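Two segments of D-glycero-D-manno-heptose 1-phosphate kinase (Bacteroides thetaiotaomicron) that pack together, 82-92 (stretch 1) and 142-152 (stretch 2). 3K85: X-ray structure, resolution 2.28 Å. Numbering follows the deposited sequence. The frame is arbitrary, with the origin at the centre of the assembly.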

# COMPACT_ATOMS: atom_id res chain seq x y z
N LYS A 82 -17.54 26.61 -11.38
CA LYS A 82 -18.30 27.53 -10.55
C LYS A 82 -18.52 26.93 -9.15
O LYS A 82 -18.36 27.62 -8.14
CB LYS A 82 -19.62 27.85 -11.25
CG LYS A 82 -19.42 28.66 -12.53
CD LYS A 82 -20.70 28.81 -13.34
CE LYS A 82 -20.45 29.64 -14.59
NZ LYS A 82 -21.68 29.73 -15.43
N GLY A 83 -18.88 25.65 -9.10
CA GLY A 83 -19.08 25.01 -7.81
C GLY A 83 -17.82 25.08 -6.94
O GLY A 83 -17.87 25.47 -5.77
N VAL A 84 -16.68 24.71 -7.51
CA VAL A 84 -15.43 24.74 -6.76
C VAL A 84 -15.09 26.16 -6.34
O VAL A 84 -14.82 26.42 -5.17
CB VAL A 84 -14.27 24.18 -7.59
CG1 VAL A 84 -12.98 24.25 -6.78
CG2 VAL A 84 -14.57 22.74 -7.99
N TYR A 85 -15.11 27.07 -7.30
CA TYR A 85 -14.80 28.46 -7.00
C TYR A 85 -15.70 29.02 -5.88
O TYR A 85 -15.22 29.72 -4.99
CB TYR A 85 -14.96 29.33 -8.25
CG TYR A 85 -14.79 30.79 -7.95
CD1 TYR A 85 -13.53 31.32 -7.71
CD2 TYR A 85 -15.90 31.64 -7.85
CE1 TYR A 85 -13.37 32.66 -7.36
CE2 TYR A 85 -15.75 32.98 -7.51
CZ TYR A 85 -14.48 33.48 -7.26
OH TYR A 85 -14.31 34.79 -6.88
N ASN A 86 -16.99 28.72 -5.93
CA ASN A 86 -17.90 29.23 -4.91
C ASN A 86 -17.58 28.66 -3.53
O ASN A 86 -17.42 29.41 -2.54
CB ASN A 86 -19.36 28.92 -5.28
CG ASN A 86 -19.85 29.74 -6.48
OD1 ASN A 86 -19.36 30.84 -6.74
ND2 ASN A 86 -20.82 29.20 -7.20
N ARG A 87 -17.47 27.33 -3.48
CA ARG A 87 -17.17 26.60 -2.26
C ARG A 87 -15.90 27.12 -1.59
O ARG A 87 -15.86 27.28 -0.37
CB ARG A 87 -17.01 25.11 -2.57
CG ARG A 87 -17.18 24.19 -1.37
CD ARG A 87 -18.65 24.07 -0.97
NE ARG A 87 -18.90 22.86 -0.19
CZ ARG A 87 -18.42 22.67 1.03
NH1 ARG A 87 -17.69 23.62 1.60
NH2 ARG A 87 -18.65 21.52 1.66
N ILE A 88 -14.85 27.37 -2.39
CA ILE A 88 -13.58 27.86 -1.86
C ILE A 88 -13.71 29.30 -1.36
O ILE A 88 -13.10 29.69 -0.36
CB ILE A 88 -12.41 27.80 -2.92
CG1 ILE A 88 -12.08 26.35 -3.30
CG2 ILE A 88 -11.14 28.43 -2.35
CD1 ILE A 88 -11.70 25.49 -2.11
N ILE A 89 -14.50 30.11 -2.07
CA ILE A 89 -14.69 31.50 -1.64
C ILE A 89 -15.41 31.51 -0.29
O ILE A 89 -15.06 32.29 0.59
CB ILE A 89 -15.53 32.32 -2.66
CG1 ILE A 89 -14.77 32.46 -3.98
CG2 ILE A 89 -15.83 33.71 -2.08
CD1 ILE A 89 -13.49 33.27 -3.87
N ARG A 90 -16.40 30.63 -0.14
CA ARG A 90 -17.16 30.53 1.10
C ARG A 90 -16.35 29.96 2.26
O ARG A 90 -16.15 30.62 3.28
CB ARG A 90 -18.40 29.66 0.92
CG ARG A 90 -19.45 30.26 0.02
CD ARG A 90 -20.81 29.74 0.41
NE ARG A 90 -20.91 28.30 0.24
CZ ARG A 90 -21.02 27.70 -0.94
NH1 ARG A 90 -21.05 28.42 -2.06
NH2 ARG A 90 -21.13 26.38 -1.00
N ASP A 91 -15.89 28.72 2.09
CA ASP A 91 -15.12 28.05 3.12
C ASP A 91 -13.95 28.84 3.68
O ASP A 91 -13.62 28.72 4.85
CB ASP A 91 -14.62 26.70 2.61
CG ASP A 91 -15.70 25.64 2.66
OD1 ASP A 91 -16.83 25.97 3.09
OD2 ASP A 91 -15.42 24.49 2.28
N TYR A 92 -13.32 29.64 2.84
CA TYR A 92 -12.18 30.42 3.31
C TYR A 92 -12.48 31.91 3.45
O TYR A 92 -11.58 32.70 3.76
CB TYR A 92 -10.98 30.13 2.40
CG TYR A 92 -10.57 28.68 2.50
CD1 TYR A 92 -9.82 28.23 3.58
CD2 TYR A 92 -11.06 27.73 1.60
CE1 TYR A 92 -9.57 26.87 3.78
CE2 TYR A 92 -10.83 26.37 1.78
CZ TYR A 92 -10.08 25.95 2.88
OH TYR A 92 -9.88 24.61 3.12
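Stretch 2, residues 142-152: RLAYEIERKDL

This is a helix-on-helix contact in which one arginine, Arg87, is set into the face of the second helix, with an apolar strip beside it and salt bridges around it. Stretch 2 is helical from 142 to 151 and, like the helix of stretch 1, begins earlier in the chain. The wider pi-type turn at 147-151 interrupts its regular pattern, and Asp151 N bonds back to Glu146 O at 3.2 Å. Leu152 has left the helix. The two axes approach to 9.8 Å. Their N-to-C directions make an angle of 116°, so the helices cross steeply and run more against each other than together.

The backbones come nearest at Gly83 and Ile147, with CA atoms 6.3 Å apart. Gly83 has no side chain, and Ile147 CG2 rests 3.9 Å from Gly83 C. A CB on residue 83 would point toward stretch 2 and lie only 3.2 Å from Ile147 CG2. Ile147 also reaches Val84, its CD1 lying 4.1 Å from Val84 CG2. Further along, Leu143 CD2 meets Ile88 CD1 at 4.2 Å.

Arg87 sits among Leu143, Glu146, Ile147 and Asp151. Its CG packs 3.6 Å from Ile147 CG1. Leu143 CD1 covers one face of the guanidinium, 3.5 Å from Arg87 CZ. The acids lie at the edge: Glu146 OE1 forms a salt bridge with Arg87 NH2 at 2.7 Å, and Asp151 OD2 forms one with Arg87 NE at 3.3 Å. Within stretch 1, Asp91 OD2 pairs with Arg87 NH1 at 2.5 Å. Asp151 OD2 also takes a weak hydrogen bond from Arg90 NH2 at 3.0 Å, part of a salt bridge. A water donates to Asp151 OD2 at 2.6 Å and to Gly83 O at 2.9 Å, linking the two helices.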

# COMPACT_ATOMS: atom_id res chain seq x y z
N ARG A 142 -13.27 14.46 0.31
CA ARG A 142 -14.52 14.78 0.99
C ARG A 142 -15.12 16.10 0.48
O ARG A 142 -16.32 16.19 0.22
CB ARG A 142 -14.24 14.82 2.50
CG ARG A 142 -15.16 15.67 3.37
CD ARG A 142 -14.42 15.94 4.70
NE ARG A 142 -15.11 16.86 5.60
CZ ARG A 142 -14.61 17.28 6.76
NH1 ARG A 142 -13.41 16.85 7.15
NH2 ARG A 142 -15.30 18.11 7.53
N LEU A 143 -14.28 17.12 0.33
CA LEU A 143 -14.77 18.39 -0.17
C LEU A 143 -15.30 18.24 -1.59
O LEU A 143 -16.27 18.90 -1.97
CB LEU A 143 -13.67 19.45 -0.14
CG LEU A 143 -14.10 20.81 -0.70
CD1 LEU A 143 -15.36 21.31 0.01
CD2 LEU A 143 -12.96 21.78 -0.52
N ALA A 144 -14.66 17.38 -2.37
CA ALA A 144 -15.05 17.16 -3.76
C ALA A 144 -16.40 16.45 -3.82
O ALA A 144 -17.24 16.78 -4.65
CB ALA A 144 -13.99 16.32 -4.48
N TYR A 145 -16.59 15.48 -2.93
CA TYR A 145 -17.84 14.74 -2.87
C TYR A 145 -18.96 15.69 -2.47
O TYR A 145 -20.07 15.59 -2.98
CB TYR A 145 -17.75 13.62 -1.83
CG TYR A 145 -19.02 12.81 -1.69
CD1 TYR A 145 -19.32 11.80 -2.61
CD2 TYR A 145 -19.90 13.02 -0.63
CE1 TYR A 145 -20.48 11.02 -2.47
CE2 TYR A 145 -21.06 12.26 -0.48
CZ TYR A 145 -21.34 11.25 -1.40
OH TYR A 145 -22.47 10.47 -1.24
N GLU A 146 -18.65 16.60 -1.56
CA GLU A 146 -19.65 17.55 -1.10
C GLU A 146 -20.04 18.59 -2.15
O GLU A 146 -21.22 18.94 -2.25
CB GLU A 146 -19.19 18.22 0.19
CG GLU A 146 -19.57 17.39 1.42
CD GLU A 146 -19.08 17.99 2.71
OE1 GLU A 146 -19.28 19.21 2.91
OE2 GLU A 146 -18.50 17.24 3.53
N ILE A 147 -19.07 19.08 -2.92
CA ILE A 147 -19.37 20.07 -3.94
C ILE A 147 -20.22 19.44 -5.03
O ILE A 147 -21.24 19.99 -5.45
CB ILE A 147 -18.10 20.61 -4.61
CG1 ILE A 147 -17.31 21.46 -3.64
CG2 ILE A 147 -18.48 21.44 -5.84
CD1 ILE A 147 -15.93 21.84 -4.18
N GLU A 148 -19.80 18.28 -5.49
CA GLU A 148 -20.48 17.58 -6.56
C GLU A 148 -21.84 17.00 -6.17
O GLU A 148 -22.85 17.27 -6.81
CB GLU A 148 -19.56 16.48 -7.10
CG GLU A 148 -20.17 15.51 -8.10
CD GLU A 148 -19.10 14.66 -8.79
OE1 GLU A 148 -18.04 14.40 -8.16
OE2 GLU A 148 -19.32 14.24 -9.95
N ARG A 149 -21.86 16.22 -5.10
CA ARG A 149 -23.07 15.57 -4.63
C ARG A 149 -24.13 16.46 -3.97
O ARG A 149 -25.32 16.26 -4.21
CB ARG A 149 -22.68 14.42 -3.70
CG ARG A 149 -21.84 13.35 -4.39
CD ARG A 149 -22.72 12.45 -5.27
NE ARG A 149 -22.14 12.19 -6.59
CZ ARG A 149 -21.01 11.52 -6.81
NH1 ARG A 149 -20.31 11.06 -5.79
NH2 ARG A 149 -20.59 11.31 -8.05
N LYS A 150 -23.72 17.44 -3.16
CA LYS A 150 -24.67 18.32 -2.50
C LYS A 150 -24.84 19.63 -3.27
O LYS A 150 -25.88 19.87 -3.89
CB LYS A 150 -24.22 18.65 -1.06
CG LYS A 150 -23.75 17.47 -0.20
CD LYS A 150 -24.79 16.36 0.00
CE LYS A 150 -24.24 15.29 0.95
NZ LYS A 150 -25.09 14.06 1.13
N ASP A 151 -23.81 20.48 -3.23
CA ASP A 151 -23.82 21.78 -3.91
C ASP A 151 -24.35 21.79 -5.34
O ASP A 151 -24.95 22.77 -5.78
CB ASP A 151 -22.41 22.36 -3.91
CG ASP A 151 -21.99 22.83 -2.55
OD1 ASP A 151 -22.51 22.30 -1.55
OD2 ASP A 151 -21.12 23.74 -2.48
N LEU A 152 -24.12 20.70 -6.07
CA LEU A 152 -24.57 20.61 -7.46
C LEU A 152 -25.66 19.56 -7.66
O LEU A 152 -26.13 19.35 -8.79
CB LEU A 152 -23.38 20.31 -8.37
CG LEU A 152 -22.27 21.37 -8.39
CD1 LEU A 152 -21.07 20.82 -9.14
CD2 LEU A 152 -22.77 22.64 -9.06
O HOH W 1 -20.52 25.02 -4.63